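PDB 4CIT: vanadium-dependent haloperoxidase from Zobellia galactanivorans, which probably uses hydrogen peroxide to oxidise iodide at a vanadate cofactor, as a bacterial vanadium-dependent iodoperoxidase. Local coordinates for residues H116-L119 / S120-I124; I298-K302 / T303-F307. One frame throughout, in Å; residues are numbered along the deposited sequence.

Contact 1. Residues H116-L119 / S120-I124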
loop_
_atom_site.group_PDB
_atom_site.type_symbol
_atom_site.label_atom_id
_atom_site.label_comp_id
_atom_site.label_asym_id
_atom_site.label_seq_id
_atom_site.Cartn_x
_atom_site.Cartn_y
_atom_site.Cartn_z
ATOM N N HIS A 116 2.245 7.552 -15.841
ATOM C CA HIS A 116 2.023 7.473 -14.378
ATOM C C HIS A 116 1.005 8.581 -13.957
ATOM O O HIS A 116 0.024 8.312 -13.259
ATOM C CB HIS A 116 3.324 7.598 -13.641
ATOM C CG HIS A 116 3.210 7.316 -12.202
ATOM N ND1 HIS A 116 2.660 8.211 -11.313
ATOM C CD2 HIS A 116 3.537 6.204 -11.480
ATOM C CE1 HIS A 116 2.605 7.637 -10.112
ATOM N NE2 HIS A 116 3.161 6.439 -10.188
ATOM N N MET A 117 1.254 9.833 -14.406
ATOM C CA MET A 117 0.373 10.909 -14.026
ATOM C C MET A 117 -1.007 10.734 -14.585
ATOM O O MET A 117 -1.996 11.004 -13.920
ATOM C CB MET A 117 0.954 12.267 -14.432
ATOM C CG MET A 117 2.219 12.613 -13.747
ATOM S SD MET A 117 2.892 14.332 -13.962
ATOM C CE MET A 117 3.257 14.240 -15.723
ATOM N N GLU A 118 -1.104 10.314 -15.850
ATOM C CA GLU A 118 -2.425 10.187 -16.452
ATOM C C GLU A 118 -3.277 9.113 -15.735
ATOM O O GLU A 118 -4.426 9.334 -15.395
ATOM C CB GLU A 118 -2.269 9.706 -17.945
ATOM C CG GLU A 118 -3.533 9.232 -18.642
ATOM C CD GLU A 118 -4.649 10.241 -18.761
ATOM O OE1 GLU A 118 -4.441 11.433 -18.576
ATOM O OE2 GLU A 118 -5.828 9.799 -18.867
ATOM N N LEU A 119 -2.678 7.942 -15.417
ATOM C CA LEU A 119 -3.444 6.915 -14.700
ATOM C C LEU A 119 -3.730 7.309 -13.269
ATOM O O LEU A 119 -4.838 7.045 -12.781
ATOM C CB LEU A 119 -2.761 5.556 -14.750
ATOM C CG LEU A 119 -2.744 5.059 -16.171
ATOM C CD1 LEU A 119 -2.074 3.768 -16.164
ATOM C CD2 LEU A 119 -4.126 4.815 -16.741
ATOM N N SER A 120 -2.776 7.955 -12.626
ATOM C CA SER A 120 -3.001 8.464 -11.284
ATOM C C SER A 120 -4.251 9.422 -11.264
ATOM O O SER A 120 -5.110 9.298 -10.425
ATOM C CB SER A 120 -1.832 9.166 -10.759
ATOM O OG SER A 120 -0.769 8.282 -10.509
ATOM N N LYS A 121 -4.323 10.323 -12.236
ATOM C CA LYS A 121 -5.437 11.247 -12.426
ATOM C C LYS A 121 -6.716 10.485 -12.590
ATOM O O LYS A 121 -7.714 10.859 -11.963
ATOM C CB LYS A 121 -5.207 12.125 -13.634
ATOM C CG LYS A 121 -6.188 13.237 -13.920
ATOM C CD LYS A 121 -6.192 13.545 -15.415
ATOM C CE LYS A 121 -6.999 12.481 -16.155
ATOM N NZ LYS A 121 -6.863 12.661 -17.644
ATOM N N ARG A 122 -6.751 9.446 -13.404
ATOM C CA ARG A 122 -7.959 8.671 -13.563
ATOM C C ARG A 122 -8.446 7.985 -12.288
ATOM O O ARG A 122 -9.664 7.787 -12.153
ATOM C CB ARG A 122 -7.811 7.628 -14.633
ATOM C CG ARG A 122 -7.548 8.151 -15.991
ATOM C CD ARG A 122 -7.644 7.032 -17.007
ATOM N NE ARG A 122 -6.923 7.378 -18.211
ATOM C CZ ARG A 122 -6.894 6.571 -19.272
ATOM N NH1 ARG A 122 -7.563 5.397 -19.252
ATOM N NH2 ARG A 122 -6.209 6.934 -20.351
ATOM N N LEU A 123 -7.539 7.670 -11.395
ATOM C CA LEU A 123 -7.839 6.825 -10.208
ATOM C C LEU A 123 -8.230 7.639 -8.957
ATOM O O LEU A 123 -8.702 7.080 -7.996
ATOM C CB LEU A 123 -6.620 5.977 -9.909
ATOM C CG LEU A 123 -6.411 4.830 -10.830
ATOM C CD1 LEU A 123 -4.937 4.319 -10.759
ATOM C CD2 LEU A 123 -7.394 3.760 -10.451
ATOM N N ILE A 124 -8.077 8.945 -9.005
ATOM C CA ILE A 124 -8.574 9.804 -7.929
ATOM C C ILE A 124 -9.778 10.643 -8.342
ATOM O O ILE A 124 -10.124 10.663 -9.462
ATOM C CB ILE A 124 -7.473 10.611 -7.200
ATOM C CG1 ILE A 124 -6.521 11.396 -8.072
ATOM C CG2 ILE A 124 -6.617 9.701 -6.375
ATOM C CD1 ILE A 124 -7.174 12.428 -8.899
#

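Contact 2. Residues I298-K302 / T303-F307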
loop_
_atom_site.group_PDB
_atom_site.type_symbol
_atom_site.label_atom_id
_atom_site.label_comp_id
_atom_site.label_asym_id
_atom_site.label_seq_id
_atom_site.Cartn_x
_atom_site.Cartn_y
_atom_site.Cartn_z
ATOM N N ILE A 298 12.411 6.346 0.298
ATOM C CA ILE A 298 13.556 6.581 1.144
ATOM C C ILE A 298 14.734 5.701 0.769
ATOM O O ILE A 298 15.896 6.202 0.607
ATOM C CB ILE A 298 13.207 6.442 2.647
ATOM C CG1 ILE A 298 12.340 7.602 3.053
ATOM C CG2 ILE A 298 14.473 6.494 3.461
ATOM C CD1 ILE A 298 11.635 7.443 4.398
ATOM N N ALA A 299 14.449 4.425 0.522
ATOM C CA ALA A 299 15.458 3.433 0.185
ATOM C C ALA A 299 16.007 3.691 -1.213
ATOM O O ALA A 299 17.199 3.592 -1.452
ATOM C CB ALA A 299 14.887 2.029 0.241
ATOM N N ALA A 300 15.134 3.965 -2.156
ATOM C CA ALA A 300 15.594 4.265 -3.474
ATOM C C ALA A 300 16.446 5.538 -3.546
ATOM O O ALA A 300 17.416 5.575 -4.288
ATOM C CB ALA A 300 14.448 4.388 -4.434
ATOM N N ARG A 301 16.079 6.599 -2.808
ATOM C CA ARG A 301 16.853 7.836 -2.818
ATOM C C ARG A 301 18.194 7.617 -2.105
ATOM O O ARG A 301 19.280 8.042 -2.616
ATOM C CB ARG A 301 16.069 8.988 -2.213
ATOM C CG ARG A 301 14.822 9.367 -2.994
ATOM C CD ARG A 301 15.087 10.045 -4.369
ATOM N NE ARG A 301 15.637 9.098 -5.324
ATOM C CZ ARG A 301 14.892 8.117 -5.879
ATOM N NH1 ARG A 301 13.502 8.004 -5.652
ATOM N NH2 ARG A 301 15.510 7.279 -6.660
ATOM N N LYS A 302 18.175 6.886 -0.977
ATOM C CA LYS A 302 19.393 6.619 -0.130
ATOM C C LYS A 302 20.474 5.810 -0.892
ATOM O O LYS A 302 21.648 6.005 -0.659
ATOM C CB LYS A 302 19.022 5.887 1.176
ATOM C CG LYS A 302 20.157 5.708 2.179
ATOM C CD LYS A 302 19.680 5.119 3.537
ATOM C CE LYS A 302 20.862 4.814 4.469
ATOM N NZ LYS A 302 21.281 3.351 4.496
ATOM N N THR A 303 20.050 5.023 -1.863
ATOM C CA THR A 303 20.884 4.200 -2.712
ATOM C C THR A 303 21.238 4.861 -4.050
ATOM O O THR A 303 21.872 4.227 -4.883
ATOM C CB THR A 303 20.261 2.827 -2.912
ATOM O OG1 THR A 303 18.923 2.930 -3.466
ATOM C CG2 THR A 303 20.264 2.017 -1.658
ATOM N N ASN A 304 20.770 6.083 -4.247
ATOM C CA ASN A 304 20.929 6.810 -5.529
ATOM C C ASN A 304 20.467 5.993 -6.669
ATOM O O ASN A 304 21.120 5.950 -7.717
ATOM C CB ASN A 304 22.414 7.180 -5.733
ATOM C CG ASN A 304 22.903 8.099 -4.645
ATOM O OD1 ASN A 304 23.921 7.833 -3.976
ATOM N ND2 ASN A 304 22.147 9.155 -4.401
ATOM N N SER A 305 19.343 5.285 -6.510
ATOM C CA SER A 305 18.864 4.391 -7.560
ATOM C C SER A 305 18.385 5.227 -8.747
ATOM O O SER A 305 17.735 6.292 -8.562
ATOM C CB SER A 305 17.653 3.619 -7.030
ATOM O OG SER A 305 18.075 2.739 -5.975
ATOM N N ASP A 306 18.759 4.752 -9.941
ATOM C CA ASP A 306 18.399 5.469 -11.147
ATOM C C ASP A 306 16.859 5.325 -11.472
ATOM O O ASP A 306 16.108 4.691 -10.733
ATOM C CB ASP A 306 19.332 5.128 -12.319
ATOM C CG ASP A 306 19.153 3.741 -12.853
ATOM O OD1 ASP A 306 18.165 3.048 -12.533
ATOM O OD2 ASP A 306 20.054 3.283 -13.647
ATOM N N PHE A 307 16.396 5.960 -12.523
ATOM C CA PHE A 307 14.974 5.960 -12.839
ATOM C C PHE A 307 14.429 4.554 -12.928
ATOM O O PHE A 307 13.349 4.232 -12.375
ATOM C CB PHE A 307 14.735 6.694 -14.151
ATOM C CG PHE A 307 13.271 6.908 -14.431
ATOM C CD1 PHE A 307 12.506 5.953 -15.167
ATOM C CD2 PHE A 307 12.616 8.065 -14.000
ATOM C CE1 PHE A 307 11.189 6.173 -15.464
ATOM C CE2 PHE A 307 11.290 8.296 -14.329
ATOM C CZ PHE A 307 10.547 7.322 -14.967
HETATM O O HOH W 1 17.957 8.642 -6.629
#

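Contact 1. Residues H116-L119 / S120-I124
Glu118 joins Lys121 and Arg122 in a salt-bridge network. OE1 is met by Lys121 alone of the two, on its syn side, with Lys121 NZ 2.9 Å from Glu118 OE1. OE2 takes the guanidinium on its anti side, with Arg122 NE 2.7 Å from Glu118 OE2 and an N-H...O angle of 160°. This oxygen lies close to the guanidinium plane, at its edge, yet the carboxylate is turned 72° against that plane. Weak bonds from Arg122 NH2 and Lys121 NZ also reach OE2. The Glu118 chain bends at chi2 (60°), which carries the carboxylate along the helix toward both cationic side chains. Two positive partners would be expected to keep Glu118 ionised. Arg122 NH2 also forms a salt bridge to Asp161 of helix 146-167, tying two helices together.

These are i to i+3 and i to i+4 pairs in the last turns of helix 108-123, within the mainly helical fold of a PAP2-family vanadium haloperoxidase. The i to i+4 main-chain bonds continue through this turn, with Lys121 N 3.0 Å from Met117 O and Arg122 N 3.1 Å from Glu118 O.

Ser120 folds its hydroxyl back onto the helix backbone. Ser120 OG gives its proton to His116 O at 2.9 Å, and Ser120 N reaches that oxygen from the opposite face of the carbonyl plane. The His116 ring meets OG obliquely, while its ND1 bonds to Ser44 of helix 38-55.

Leu119 CD2 lies over one face of the Arg122 guanidinium, displaced toward its rim. Leu119 also packs on Ala160 and Ile163.

Contact 2. Residues I298-K302 / T303-F307
Residues 298-302 form the final turn of helix 288-302, and the chain leaves it through a Schellman motif. Asn304 takes a positive phi of 52° and turns the chain out of the helix. Ser305 N then reaches back to Ala300 O at 3.0 Å, in a nearly straight bond. Asn304 N bonds to Arg301 O at 3.0 Å, but from well above the carbonyl plane. Beyond this turn, Asp306 is the N-cap of helix 307-335, and its OD1 accepts from Lys309 N.

Thr303 adds a side-chain bond to the helix end. Its OG1 lies between the backbone N and the carbonyl carbon (chi1 57°), facing the preceding turn. Thr303 OG1 donates to Ala299 O at 2.7 Å. The same oxygen accepts from Thr303 N, so one residue grips this carbonyl twice. Ser305 OG lies 2.7 Å from Thr303 OG1 and 3.4 Å from Ala300 O. The CB atoms of Ala300 and Ser305 meet beside Phe383 of helix 367-383.

Bends at chi2 and chi3 bring the Arg301 guanidinium round to Ser305. Its main charge partner is Asp42, which forms a salt bridge to NH1. The edge of the guanidinium faces Ser305 O, with a weak bond from NH2, which also bonds to Thr310 of helix 307-335. One water completes this link: it accepts from Arg301 NE at 2.7 Å and donates to Ser305 O at 3.1 Å.

Contact 1 precedes contact 2 along the chain, and the two do not touch. Their centres are 23 Å apart, and their nearest atoms about 7 Å. Contact 1 lies in the last turns of helix 108-123. Contact 2 covers the end of helix 288-302 and the link into helix 307-335. The two regions still meet indirectly: Phe307, at the start of helix 307-335, packs on Glu109, Ala112 and Val113, earlier on the helix of contact 1. Helix 38-55 is a second shared neighbour, through Ser44 for His116 and Asp42 for Arg301. Helix 307-335 carries Lys332 of the vanadate pocket near its far end; neither contact contains a vanadate-binding residue.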